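Local coordinates for protein PHB depolymerase (Penicillium funiculosum, PDB 2D81) that hydrolyses the ester bonds of the polyester polyhydroxybutyrate through an alpha/beta hydrolase fold, captured here with a trimer of (R)-3-hydroxybutyrate bound, at residues A[12-17]-A[171-176]; A[24-29]-A[40-45]; A[93-98]-A[111-116]; A[177-182]-A[247-252]; A[222-227]-A[256-261]. All blocks are in the same frame, centred on the assembly; numbering follows the deposited sequence.

Contact 1 of 5, residues A[12-17]-A[171-176]; sequences SVSVSG and WIYGSL
Strand 13-17 runs past the last turn of the helix that ends at Tyr173, and the two backbones come nearest at Ser14 and Ile172, whose CA atoms lie 7.6 Å apart. This is a helix-on-sheet layer of the alpha/beta hydrolase fold: helix 164-173 packs on the central sheet, in which strand 13-18 lies between strands 39-43 and 221-227. Two side chains of the helix carry the contact, one apolar and one polar. Ile172 brings its CG2 branch against Ser14 CB at 3.7 Å, while CD1 reaches more loosely towards Val15 O. Tyr173 instead reaches the strand with its hydroxyl. There OH donates to the backbone carbonyl Ser12 O over 2.7 Å, with that oxygen at the ring edge and in the ring plane; seen from the carbonyl, the donor is tilted 29° from its plane. Ser14 OG, placed between its own backbone N and carbonyl carbon (chi1 60°), also stands 2.7 Å from Tyr173 OH. Whether the Ser14 proton goes to Tyr173 OH is not settled, for OG also bonds to His224 ND1 of the next strand. Tyr173 OH thus ties the helix to the backbone at Ser12, where the chain turns a corner. Immediately beyond Tyr173, Gly174 leaves the helix with a phi of 84°, where a CB would be jammed against the carbonyl oxygen of Tyr173.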
# COMPACT_ATOMS: atom_id res chain seq x y z
N SER A 12 15.38 -2.99 -4.80
CA SER A 12 15.15 -1.96 -3.78
C SER A 12 13.69 -1.55 -3.72
O SER A 12 13.36 -0.46 -3.24
CB SER A 12 16.01 -0.73 -4.08
OG SER A 12 15.58 -0.10 -5.27
N VAL A 13 12.81 -2.42 -4.21
CA VAL A 13 11.39 -2.08 -4.34
C VAL A 13 10.57 -2.55 -3.14
O VAL A 13 10.78 -3.64 -2.61
CB VAL A 13 10.80 -2.71 -5.63
CG1 VAL A 13 9.33 -2.35 -5.76
CG2 VAL A 13 11.57 -2.21 -6.85
N SER A 14 9.64 -1.70 -2.72
CA SER A 14 8.74 -2.02 -1.61
C SER A 14 7.40 -1.31 -1.81
O SER A 14 7.24 -0.53 -2.75
CB SER A 14 9.36 -1.58 -0.28
OG SER A 14 9.61 -0.18 -0.27
N VAL A 15 6.45 -1.58 -0.92
CA VAL A 15 5.10 -1.02 -1.04
C VAL A 15 4.44 -0.88 0.34
O VAL A 15 4.71 -1.67 1.25
CB VAL A 15 4.21 -1.92 -1.94
CG1 VAL A 15 4.15 -3.34 -1.37
CG2 VAL A 15 2.81 -1.33 -2.05
N SER A 16 3.59 0.13 0.48
CA SER A 16 2.75 0.27 1.68
C SER A 16 1.43 0.93 1.31
O SER A 16 1.26 1.42 0.19
CB SER A 16 3.47 1.11 2.75
OG SER A 16 3.54 2.49 2.40
N GLY A 17 0.49 0.94 2.24
CA GLY A 17 -0.79 1.58 1.98
C GLY A 17 -1.70 1.62 3.18
O GLY A 17 -1.44 0.97 4.20
N TRP A 171 11.76 1.47 8.61
CA TRP A 171 11.75 0.05 8.95
C TRP A 171 12.11 -0.79 7.74
O TRP A 171 12.90 -1.73 7.83
CB TRP A 171 10.39 -0.40 9.48
CG TRP A 171 10.46 -1.82 9.95
CD1 TRP A 171 9.97 -2.92 9.31
CD2 TRP A 171 11.15 -2.29 11.10
NE1 TRP A 171 10.33 -4.06 9.99
CE2 TRP A 171 11.05 -3.70 11.10
CE3 TRP A 171 11.85 -1.66 12.14
CZ2 TRP A 171 11.63 -4.50 12.10
CZ3 TRP A 171 12.42 -2.45 13.14
CH2 TRP A 171 12.30 -3.85 13.11
N ILE A 172 11.53 -0.45 6.59
CA ILE A 172 11.74 -1.23 5.38
C ILE A 172 13.17 -1.10 4.86
O ILE A 172 13.79 -2.09 4.49
CB ILE A 172 10.75 -0.79 4.28
CG1 ILE A 172 9.32 -1.15 4.72
CG2 ILE A 172 11.08 -1.48 2.95
CD1 ILE A 172 8.23 -0.64 3.79
N TYR A 173 13.70 0.12 4.85
CA TYR A 173 15.02 0.37 4.27
C TYR A 173 16.16 0.45 5.27
O TYR A 173 17.33 0.50 4.88
CB TYR A 173 14.99 1.64 3.42
CG TYR A 173 14.18 1.48 2.15
CD1 TYR A 173 12.83 1.79 2.12
CD2 TYR A 173 14.76 0.95 1.00
CE1 TYR A 173 12.07 1.58 0.97
CE2 TYR A 173 14.01 0.73 -0.15
CZ TYR A 173 12.67 1.04 -0.15
OH TYR A 173 11.92 0.81 -1.28
N GLY A 174 15.82 0.46 6.55
CA GLY A 174 16.85 0.58 7.58
C GLY A 174 17.20 2.03 7.82
O GLY A 174 16.31 2.88 7.94
N SER A 175 18.49 2.33 7.88
CA SER A 175 18.92 3.71 8.02
C SER A 175 18.36 4.53 6.87
O SER A 175 18.24 4.04 5.74
CB SER A 175 20.45 3.79 8.04
OG SER A 175 21.01 3.13 6.91
N LEU A 176 17.97 5.76 7.17
CA LEU A 176 17.66 6.76 6.15
C LEU A 176 18.21 8.09 6.63
O LEU A 176 18.32 8.33 7.83
CB LEU A 176 16.15 6.87 5.94
CG LEU A 176 15.46 5.68 5.27
CD1 LEU A 176 13.97 5.97 5.12
CD2 LEU A 176 16.09 5.43 3.91

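Contact 2 of 5, residues A[24-29]-A[40-45]; sequences MAAQLG and FGVFAG
Helix 24-29 and strand 40-43 run antiparallel, at 157° between their N-to-C directions, and their axes approach to 7.6 Å, the CA atoms nearest each other being those of Gly29 and Phe40 and of Ala25 and Val42. Such closeness depends on small residues along the helix. Gly29 lays its CA over one face of the Phe40 ring, 4.0 Å from the centroid and 27° off the normal, a CH-pi contact; a CB on Gly29 would clash with Phe40 CD1. The ring takes up this place with CG between the backbone N and the carbonyl carbon (chi1 55°), and its CE2 atom lies 4.1 Å from Ala26 CA. Strand 13-18, helix 20-31 and strand 39-43 form a beta-alpha-beta unit, and the sharp turn between strand 13-18 and helix 20-31 probably corresponds to the nucleophile elbow of alpha/beta hydrolases. An alanine in place of Phe40 would probably open a gap beside Gly29 and Ala26 and deprive Leu116, which also touches the ring, of a partner. Further along the strand, Ala26 CB meets the CG2 branch of Val42 at 4.0 Å, and Ala25 CB rests 3.6 Å from the carbonyl oxygen Gly41 O.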
# COMPACT_ATOMS: atom_id res chain seq x y z
N MET A 24 -4.28 -4.13 -0.02
CA MET A 24 -3.63 -4.29 -1.32
C MET A 24 -2.10 -4.37 -1.19
O MET A 24 -1.47 -5.16 -1.88
CB MET A 24 -4.02 -3.13 -2.25
CG MET A 24 -3.40 -3.17 -3.65
SD MET A 24 -3.70 -4.71 -4.57
CE MET A 24 -5.39 -4.45 -5.13
N ALA A 25 -1.52 -3.57 -0.31
CA ALA A 25 -0.07 -3.62 -0.10
C ALA A 25 0.35 -5.03 0.31
O ALA A 25 1.34 -5.56 -0.20
CB ALA A 25 0.35 -2.60 0.95
N ALA A 26 -0.39 -5.62 1.24
CA ALA A 26 -0.10 -6.99 1.66
C ALA A 26 -0.34 -7.98 0.53
O ALA A 26 0.39 -8.96 0.38
CB ALA A 26 -0.95 -7.36 2.87
N GLN A 27 -1.37 -7.74 -0.28
CA GLN A 27 -1.62 -8.61 -1.43
C GLN A 27 -0.44 -8.58 -2.40
O GLN A 27 -0.00 -9.62 -2.87
CB GLN A 27 -2.92 -8.21 -2.14
CG GLN A 27 -4.15 -8.57 -1.34
CD GLN A 27 -5.47 -8.18 -1.99
OE1 GLN A 27 -6.54 -8.52 -1.49
NE2 GLN A 27 -5.39 -7.46 -3.11
N LEU A 28 0.08 -7.38 -2.67
CA LEU A 28 1.28 -7.24 -3.50
C LEU A 28 2.52 -7.84 -2.83
O LEU A 28 3.31 -8.52 -3.47
CB LEU A 28 1.53 -5.77 -3.82
CG LEU A 28 0.55 -5.13 -4.81
CD1 LEU A 28 0.58 -3.61 -4.67
CD2 LEU A 28 0.91 -5.55 -6.23
N GLY A 29 2.67 -7.57 -1.54
CA GLY A 29 3.82 -8.06 -0.80
C GLY A 29 3.90 -9.57 -0.74
O GLY A 29 4.98 -10.15 -0.63
N PHE A 40 7.33 -4.73 2.83
CA PHE A 40 6.13 -3.91 2.69
C PHE A 40 5.58 -3.41 4.02
O PHE A 40 5.98 -3.89 5.09
CB PHE A 40 5.04 -4.69 1.94
CG PHE A 40 4.70 -6.02 2.55
CD1 PHE A 40 5.48 -7.14 2.29
CD2 PHE A 40 3.58 -6.15 3.37
CE1 PHE A 40 5.15 -8.38 2.84
CE2 PHE A 40 3.24 -7.39 3.93
CZ PHE A 40 4.03 -8.50 3.66
N GLY A 41 4.68 -2.44 3.94
CA GLY A 41 4.07 -1.87 5.13
C GLY A 41 2.56 -1.81 5.01
O GLY A 41 2.02 -1.56 3.92
N VAL A 42 1.86 -2.04 6.11
CA VAL A 42 0.40 -2.02 6.11
C VAL A 42 -0.11 -1.13 7.24
O VAL A 42 0.16 -1.38 8.41
CB VAL A 42 -0.17 -3.44 6.29
CG1 VAL A 42 -1.70 -3.40 6.28
CG2 VAL A 42 0.34 -4.35 5.18
N PHE A 43 -0.85 -0.08 6.87
CA PHE A 43 -1.51 0.78 7.85
C PHE A 43 -3.00 0.44 7.90
O PHE A 43 -3.73 0.70 6.94
CB PHE A 43 -1.38 2.27 7.48
CG PHE A 43 0.04 2.77 7.44
CD1 PHE A 43 0.81 2.65 6.29
CD2 PHE A 43 0.59 3.41 8.55
CE1 PHE A 43 2.11 3.16 6.24
CE2 PHE A 43 1.89 3.92 8.51
CZ PHE A 43 2.65 3.80 7.36
N ALA A 44 -3.44 -0.14 9.01
CA ALA A 44 -4.86 -0.39 9.24
C ALA A 44 -5.48 -1.17 8.09
O ALA A 44 -6.54 -0.81 7.58
CB ALA A 44 -5.60 0.95 9.43
N GLY A 45 -4.81 -2.25 7.70
CA GLY A 45 -5.37 -3.19 6.75
C GLY A 45 -5.65 -4.52 7.43
O GLY A 45 -5.99 -4.55 8.61

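Contact 3 of 5, residues A[93-98]-A[111-116]; sequences IYMWTG and QLKAQL
The shortest polar bond here, 2.8 Å from Gln115 N to Gln111 O, lies within the helix that presents Leu112, Lys113 and Leu116 to Ile93 and Met95. Strand 92-98 and helix 106-116 are the first two elements of a beta-alpha-beta unit completed by strand 125-130, and here they run nearly antiparallel, at 161°. Across the interface the contact is apolar, and the thioether of Met95 is at its heart. Its SD atom is set against the helix backbone, 3.8 Å from Lys113 CA, and also touches Leu112 CG at 4.0 Å; the CD1 methyl of Leu116 is a looser neighbour at 4.4 Å. The chain of Met95 bends at its last torsion (chi3 -84°), which carries CE over the stem of Lys113, and the two side chains cross at about a right angle. An alanine here would probably open a gap between sheet and helix, leaving Leu112 and the start of the Lys113 side chain without their sulfur and methyl partner. One turn along the helix, Leu116 points CD1 at the CG2 branch of Ile93, 4.0 Å away, the two side chains crossing obliquely. Val125 and Tyr127 of strand 125-130 touch Met95 as well. Lys113, fully extended beyond CG, gives only its stem to the interface: CB lies 4.1 Å from Met95 SD, while the chain leads its NZ away from the strand.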
# COMPACT_ATOMS: atom_id res chain seq x y z
N ILE A 93 8.87 -6.20 7.26
CA ILE A 93 7.43 -5.98 7.28
C ILE A 93 7.05 -5.03 8.40
O ILE A 93 7.35 -5.28 9.57
CB ILE A 93 6.67 -7.32 7.45
CG1 ILE A 93 7.02 -8.27 6.31
CG2 ILE A 93 5.16 -7.07 7.48
CD1 ILE A 93 6.40 -9.64 6.43
N TYR A 94 6.41 -3.93 8.02
CA TYR A 94 5.96 -2.92 8.96
C TYR A 94 4.44 -2.94 9.04
O TYR A 94 3.76 -3.00 8.01
CB TYR A 94 6.42 -1.53 8.50
CG TYR A 94 5.83 -0.39 9.30
CD1 TYR A 94 6.42 0.03 10.49
CD2 TYR A 94 4.66 0.24 8.89
CE1 TYR A 94 5.86 1.05 11.25
CE2 TYR A 94 4.09 1.26 9.64
CZ TYR A 94 4.69 1.66 10.82
OH TYR A 94 4.12 2.66 11.57
N MET A 95 3.90 -2.91 10.25
CA MET A 95 2.46 -2.91 10.46
C MET A 95 2.06 -1.88 11.51
O MET A 95 2.75 -1.71 12.51
CB MET A 95 1.99 -4.30 10.90
CG MET A 95 2.06 -5.34 9.80
SD MET A 95 1.68 -7.00 10.38
CE MET A 95 3.30 -7.49 10.99
N TRP A 96 0.96 -1.18 11.26
CA TRP A 96 0.49 -0.12 12.15
C TRP A 96 -1.02 -0.16 12.31
O TRP A 96 -1.75 -0.43 11.36
CB TRP A 96 0.88 1.26 11.60
CG TRP A 96 0.37 2.40 12.45
CD1 TRP A 96 0.97 2.94 13.55
CD2 TRP A 96 -0.86 3.11 12.27
NE1 TRP A 96 0.19 3.94 14.07
CE2 TRP A 96 -0.94 4.07 13.31
CE3 TRP A 96 -1.91 3.04 11.34
CZ2 TRP A 96 -2.03 4.95 13.45
CZ3 TRP A 96 -2.99 3.91 11.48
CH2 TRP A 96 -3.04 4.85 12.52
N THR A 97 -1.48 0.11 13.53
CA THR A 97 -2.89 0.34 13.76
C THR A 97 -3.07 1.43 14.80
O THR A 97 -2.23 1.60 15.69
CB THR A 97 -3.59 -0.95 14.24
OG1 THR A 97 -4.99 -0.69 14.42
CG2 THR A 97 -2.99 -1.42 15.56
N GLY A 98 -4.16 2.18 14.69
CA GLY A 98 -4.57 3.04 15.78
C GLY A 98 -5.36 2.19 16.77
O GLY A 98 -6.09 1.29 16.36
N GLN A 111 -4.54 -10.13 13.31
CA GLN A 111 -4.66 -11.38 12.55
C GLN A 111 -3.72 -11.40 11.35
O GLN A 111 -3.20 -12.45 10.98
CB GLN A 111 -6.10 -11.59 12.07
CG GLN A 111 -7.10 -11.94 13.17
CD GLN A 111 -6.78 -13.24 13.88
OE1 GLN A 111 -5.91 -13.28 14.75
NE2 GLN A 111 -7.47 -14.31 13.50
N LEU A 112 -3.50 -10.24 10.73
CA LEU A 112 -2.49 -10.13 9.69
C LEU A 112 -1.11 -10.45 10.26
O LEU A 112 -0.33 -11.16 9.63
CB LEU A 112 -2.48 -8.72 9.08
CG LEU A 112 -1.34 -8.42 8.10
CD1 LEU A 112 -1.43 -9.33 6.88
CD2 LEU A 112 -1.43 -6.96 7.67
N LYS A 113 -0.82 -9.92 11.44
CA LYS A 113 0.45 -10.20 12.09
C LYS A 113 0.60 -11.70 12.32
O LYS A 113 1.64 -12.28 12.02
CB LYS A 113 0.53 -9.47 13.44
CG LYS A 113 1.84 -9.71 14.19
CD LYS A 113 1.85 -8.93 15.49
CE LYS A 113 3.18 -9.10 16.22
NZ LYS A 113 3.16 -8.41 17.53
N ALA A 114 -0.45 -12.32 12.84
CA ALA A 114 -0.42 -13.75 13.15
C ALA A 114 -0.23 -14.56 11.87
O ALA A 114 0.53 -15.53 11.84
CB ALA A 114 -1.71 -14.16 13.84
N GLN A 115 -0.94 -14.15 10.82
CA GLN A 115 -0.88 -14.84 9.55
C GLN A 115 0.53 -14.80 8.96
O GLN A 115 1.09 -15.84 8.59
CB GLN A 115 -1.86 -14.21 8.56
CG GLN A 115 -1.79 -14.80 7.16
CD GLN A 115 -2.67 -14.06 6.18
OE1 GLN A 115 -2.58 -12.83 6.06
NE2 GLN A 115 -3.52 -14.79 5.47
N LEU A 116 1.11 -13.61 8.89
CA LEU A 116 2.45 -13.45 8.34
C LEU A 116 3.50 -14.09 9.24
O LEU A 116 4.57 -14.48 8.78
CB LEU A 116 2.77 -11.96 8.14
CG LEU A 116 1.92 -11.27 7.07
CD1 LEU A 116 2.24 -9.79 7.01
CD2 LEU A 116 2.17 -11.93 5.72

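Contact 4 of 5, residues A[177-182]-A[247-252]; sequences NARNTG and YNKWAD
The loop 177-182, which leads from helix 164-173 towards strand 187-192, at one edge of the sheet, lays Arg179 and Asn180 against Lys249 and Trp250 of helix 247-251 and against Asp252. Arg179 CB sits over one face of the indole, 3.6 Å from the centroid of the five-membered ring and only 15° off its normal, a CH-pi contact. With CG between the backbone N and the carbonyl carbon (chi1 65°), the extended chain continues across the ring, CD lying 3.6 Å from Trp250 NE1. The guanidinium travels on to Asp140 and Asp163 in salt bridges, and Asp163 also takes the indole N-H, so one carboxylate binds both partners of the CH-pi contact. Asn180 makes two bonds to segment 247-252. Its backbone N donates to Lys249 O at 2.8 Å and 167°, from above the carbonyl plane. Its ND2 gives a 2.9 Å bond to the anti side of Asp252 OD1, amide and carboxylate being nearly coplanar; the same ND2 also bonds to Thr183 O. On the other branch, OD1 accepts from Gly182 N at 2.8 Å, which closes an Asx turn and holds the amide from both ends. Asp252 OD2 is taken by Tyr209 and Ser185, an environment of donors that is likely to favour the charged carboxylate. Lys249 joins through a water, which accepts from NZ and donates to Asn180 O at 2.7 Å and to Gly182 O at 2.6 Å, while the lysine CB packs 3.4 Å from Asn180 O.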
# COMPACT_ATOMS: atom_id res chain seq x y z
N ASN A 177 18.54 8.97 5.68
CA ASN A 177 18.92 10.33 6.01
C ASN A 177 17.69 11.10 6.49
O ASN A 177 16.57 10.78 6.10
CB ASN A 177 19.53 11.03 4.79
CG ASN A 177 20.72 10.29 4.23
OD1 ASN A 177 21.61 9.87 4.98
ND2 ASN A 177 20.77 10.15 2.91
N ALA A 178 17.92 12.10 7.33
CA ALA A 178 16.84 12.90 7.89
C ALA A 178 15.93 13.42 6.78
O ALA A 178 16.39 13.80 5.70
CB ALA A 178 17.41 14.07 8.68
N ARG A 179 14.63 13.43 7.05
CA ARG A 179 13.65 13.89 6.08
C ARG A 179 13.82 15.38 5.81
O ARG A 179 14.34 16.12 6.64
CB ARG A 179 12.23 13.64 6.58
CG ARG A 179 11.87 14.44 7.82
CD ARG A 179 10.44 14.18 8.24
NE ARG A 179 10.12 14.87 9.49
CZ ARG A 179 8.93 14.83 10.09
NH1 ARG A 179 7.95 14.12 9.56
NH2 ARG A 179 8.74 15.49 11.22
N ASN A 180 13.38 15.81 4.63
CA ASN A 180 13.36 17.22 4.26
C ASN A 180 12.07 17.86 4.76
O ASN A 180 10.98 17.51 4.32
CB ASN A 180 13.44 17.36 2.74
CG ASN A 180 13.41 18.80 2.29
OD1 ASN A 180 13.35 19.73 3.11
ND2 ASN A 180 13.46 19.01 0.98
N THR A 181 12.20 18.81 5.69
CA THR A 181 11.03 19.45 6.29
C THR A 181 10.70 20.77 5.61
O THR A 181 9.81 21.50 6.05
CB THR A 181 11.25 19.71 7.80
OG1 THR A 181 12.41 20.54 7.98
CG2 THR A 181 11.45 18.40 8.54
N GLY A 182 11.41 21.07 4.53
CA GLY A 182 11.17 22.31 3.81
C GLY A 182 10.77 22.07 2.37
O GLY A 182 10.08 21.10 2.06
N TYR A 247 5.43 10.83 2.87
CA TYR A 247 6.40 9.95 2.22
C TYR A 247 7.48 10.77 1.51
O TYR A 247 8.67 10.44 1.58
CB TYR A 247 5.74 9.05 1.17
CG TYR A 247 4.83 7.97 1.72
CD1 TYR A 247 3.47 8.20 1.87
CD2 TYR A 247 5.33 6.71 2.05
CE1 TYR A 247 2.62 7.20 2.32
CE2 TYR A 247 4.49 5.70 2.50
CZ TYR A 247 3.14 5.95 2.64
OH TYR A 247 2.30 4.96 3.07
N ASN A 248 7.05 11.82 0.82
CA ASN A 248 7.96 12.55 -0.05
C ASN A 248 9.07 13.24 0.73
O ASN A 248 10.18 13.40 0.22
CB ASN A 248 7.19 13.58 -0.89
CG ASN A 248 6.14 12.95 -1.77
OD1 ASN A 248 6.21 11.76 -2.08
ND2 ASN A 248 5.16 13.74 -2.19
N LYS A 249 8.76 13.65 1.96
CA LYS A 249 9.76 14.29 2.82
C LYS A 249 10.96 13.38 3.03
O LYS A 249 12.11 13.84 3.04
CB LYS A 249 9.14 14.64 4.17
CG LYS A 249 7.98 15.62 4.09
CD LYS A 249 7.44 15.94 5.47
CE LYS A 249 6.31 16.96 5.39
NZ LYS A 249 6.77 18.24 4.80
N TRP A 250 10.70 12.09 3.21
CA TRP A 250 11.76 11.12 3.40
C TRP A 250 12.42 10.71 2.09
O TRP A 250 13.64 10.57 2.01
CB TRP A 250 11.21 9.87 4.12
CG TRP A 250 10.91 10.12 5.56
CD1 TRP A 250 9.70 10.49 6.10
CD2 TRP A 250 11.84 10.10 6.64
NE1 TRP A 250 9.83 10.69 7.45
CE2 TRP A 250 11.13 10.46 7.81
CE3 TRP A 250 13.21 9.81 6.74
CZ2 TRP A 250 11.75 10.54 9.07
CZ3 TRP A 250 13.82 9.89 7.99
CH2 TRP A 250 13.09 10.25 9.13
N ALA A 251 11.61 10.53 1.05
CA ALA A 251 12.13 10.16 -0.26
C ALA A 251 13.14 11.20 -0.74
O ALA A 251 14.16 10.86 -1.35
CB ALA A 251 10.99 10.05 -1.26
N ASP A 252 12.85 12.47 -0.45
CA ASP A 252 13.58 13.57 -1.08
C ASP A 252 15.07 13.56 -0.73
O ASP A 252 15.90 14.04 -1.50
CB ASP A 252 12.98 14.92 -0.67
CG ASP A 252 13.35 16.03 -1.63
OD1 ASP A 252 13.74 17.12 -1.17
OD2 ASP A 252 13.25 15.81 -2.84
O HOH W 1 9.02 19.20 3.44

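Contact 5 of 5, residues A[222-227]-A[256-261]; sequences SLHVAL and MIILYP
Backbone hydrogen bonds dominate the pairing of Ser222 to Ala226 with Met256 to Leu259, two neighbouring parallel strands of the central sheet of the alpha/beta hydrolase fold. His224 lies in the middle of the ladder, its N donating to Ile257 O and its O accepting from Leu259 N; Ile257 N to Ser222 O precedes them and Ala226 N to Leu259 O follows, each of the four bonds being 2.9 Å long. CA-H...O contacts fill in between, the closest from Ile258 CA to His224 O at 3.2 Å.

Apolar contacts line both faces. On the one that meets helix 301-314, Leu223 CD1 touches Ile257 CG2 at 3.9 Å, and Val225 and Leu259 lie side by side, pointing the same way. On the other, His224 CB meets Ile258 CD1 at 3.8 Å, and Ala226 CB packs 3.8 Å from Tyr260 CE2. Ser222 OG, too, lies against a hydrocarbon chain, 3.3 Å from Met256 CG.

The polar ends of His224 and Tyr260 find partners outside the pair: both imidazole nitrogens of His224 are bonded, ND1 to Ser14 and NE2 to Ser16 of the adjoining strand, and Tyr260 OH is bonded to Asn248.

At the C-terminal end the ladder stops at Pro261, which has no N-H for Ala226 O. A water donates to that carbonyl instead, at 2.7 Å, and to Pro261 O, so the proline ends the direct pairing while the buried carbonyl oxygen still accepts a hydrogen bond.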
# COMPACT_ATOMS: atom_id res chain seq x y z
N SER A 222 15.93 4.09 -5.16
CA SER A 222 15.00 3.04 -4.76
C SER A 222 13.58 3.44 -5.14
O SER A 222 13.35 4.55 -5.63
CB SER A 222 15.08 2.81 -3.25
OG SER A 222 14.82 4.01 -2.54
N LEU A 223 12.63 2.53 -4.91
CA LEU A 223 11.24 2.78 -5.27
C LEU A 223 10.30 2.25 -4.19
O LEU A 223 10.33 1.06 -3.86
CB LEU A 223 10.91 2.12 -6.61
CG LEU A 223 9.44 2.14 -7.05
CD1 LEU A 223 8.98 3.57 -7.31
CD2 LEU A 223 9.28 1.30 -8.31
N HIS A 224 9.46 3.13 -3.66
CA HIS A 224 8.39 2.72 -2.76
C HIS A 224 7.05 3.06 -3.41
O HIS A 224 6.84 4.18 -3.87
CB HIS A 224 8.50 3.45 -1.42
CG HIS A 224 7.52 2.99 -0.39
ND1 HIS A 224 7.63 1.78 0.26
CD2 HIS A 224 6.40 3.58 0.09
CE1 HIS A 224 6.63 1.64 1.10
NE2 HIS A 224 5.86 2.71 1.02
N VAL A 225 6.15 2.09 -3.43
CA VAL A 225 4.80 2.29 -3.93
C VAL A 225 3.88 2.55 -2.73
O VAL A 225 3.81 1.74 -1.81
CB VAL A 225 4.30 1.04 -4.68
CG1 VAL A 225 2.90 1.28 -5.24
CG2 VAL A 225 5.27 0.70 -5.80
N ALA A 226 3.20 3.70 -2.74
CA ALA A 226 2.31 4.06 -1.65
C ALA A 226 0.86 4.09 -2.12
O ALA A 226 0.51 4.80 -3.07
CB ALA A 226 2.70 5.43 -1.08
N LEU A 227 0.00 3.32 -1.45
CA LEU A 227 -1.38 3.13 -1.89
C LEU A 227 -2.40 3.82 -0.99
O LEU A 227 -2.53 3.48 0.19
CB LEU A 227 -1.70 1.64 -1.98
CG LEU A 227 -0.83 0.81 -2.94
CD1 LEU A 227 -1.15 -0.66 -2.76
CD2 LEU A 227 -1.09 1.25 -4.37
N MET A 256 15.00 8.23 -3.36
CA MET A 256 13.86 7.32 -3.42
C MET A 256 12.73 7.95 -4.22
O MET A 256 12.35 9.10 -3.98
CB MET A 256 13.38 7.01 -2.00
CG MET A 256 12.29 5.96 -1.92
SD MET A 256 11.71 5.76 -0.23
CE MET A 256 13.18 5.04 0.55
N ILE A 257 12.19 7.19 -5.17
CA ILE A 257 10.99 7.59 -5.88
C ILE A 257 9.77 6.99 -5.17
O ILE A 257 9.82 5.84 -4.73
CB ILE A 257 11.03 7.09 -7.35
CG1 ILE A 257 12.17 7.78 -8.10
CG2 ILE A 257 9.69 7.35 -8.04
CD1 ILE A 257 12.36 7.28 -9.53
N ILE A 258 8.71 7.77 -5.03
CA ILE A 258 7.46 7.24 -4.49
C ILE A 258 6.43 7.18 -5.61
O ILE A 258 6.08 8.21 -6.19
CB ILE A 258 6.89 8.14 -3.36
CG1 ILE A 258 7.96 8.44 -2.30
CG2 ILE A 258 5.69 7.45 -2.72
CD1 ILE A 258 8.45 7.22 -1.53
N LEU A 259 5.94 5.98 -5.91
CA LEU A 259 4.90 5.81 -6.92
C LEU A 259 3.53 5.80 -6.26
O LEU A 259 3.32 5.08 -5.29
CB LEU A 259 5.12 4.50 -7.68
CG LEU A 259 4.01 4.05 -8.65
CD1 LEU A 259 3.87 5.05 -9.80
CD2 LEU A 259 4.34 2.67 -9.19
N TYR A 260 2.62 6.62 -6.78
CA TYR A 260 1.27 6.72 -6.24
C TYR A 260 0.20 6.31 -7.26
O TYR A 260 -0.35 7.17 -7.95
CB TYR A 260 0.95 8.16 -5.78
CG TYR A 260 1.80 8.71 -4.66
CD1 TYR A 260 2.95 9.46 -4.94
CD2 TYR A 260 1.44 8.51 -3.33
CE1 TYR A 260 3.72 10.00 -3.90
CE2 TYR A 260 2.20 9.05 -2.29
CZ TYR A 260 3.34 9.79 -2.58
OH TYR A 260 4.09 10.32 -1.56
N PRO A 261 -0.10 5.01 -7.36
CA PRO A 261 -1.12 4.58 -8.32
C PRO A 261 -2.47 5.12 -7.84
O PRO A 261 -2.65 5.37 -6.65
CB PRO A 261 -1.06 3.05 -8.25
CG PRO A 261 0.36 2.79 -7.77
CD PRO A 261 0.55 3.85 -6.73
O HOH W 2 -1.83 5.84 -4.03

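How the contacts relate
Contacts 1, 2, 3 and 5 are buried and all reach the central sheet, whereas contact 4 is partly exposed, at the outside of the molecule. Contact 5 pairs two strands and lives on backbone bonds; contacts 2 and 3 set helices on neighbouring strands by apolar packing, with glycine and alanine in one and methionine and leucine in the other. Contact 1 sets a helix on the opposite face of the sheet and adds a tyrosine hydroxyl bond to apolar packing. Strand 13-18 links it to contact 2 through Val15 O and Gly41 N, and to contact 5 through Ser16 and His224. Contact 4, with charged side chains and one bridging water, ties to contact 5 through Asn248 and Tyr260.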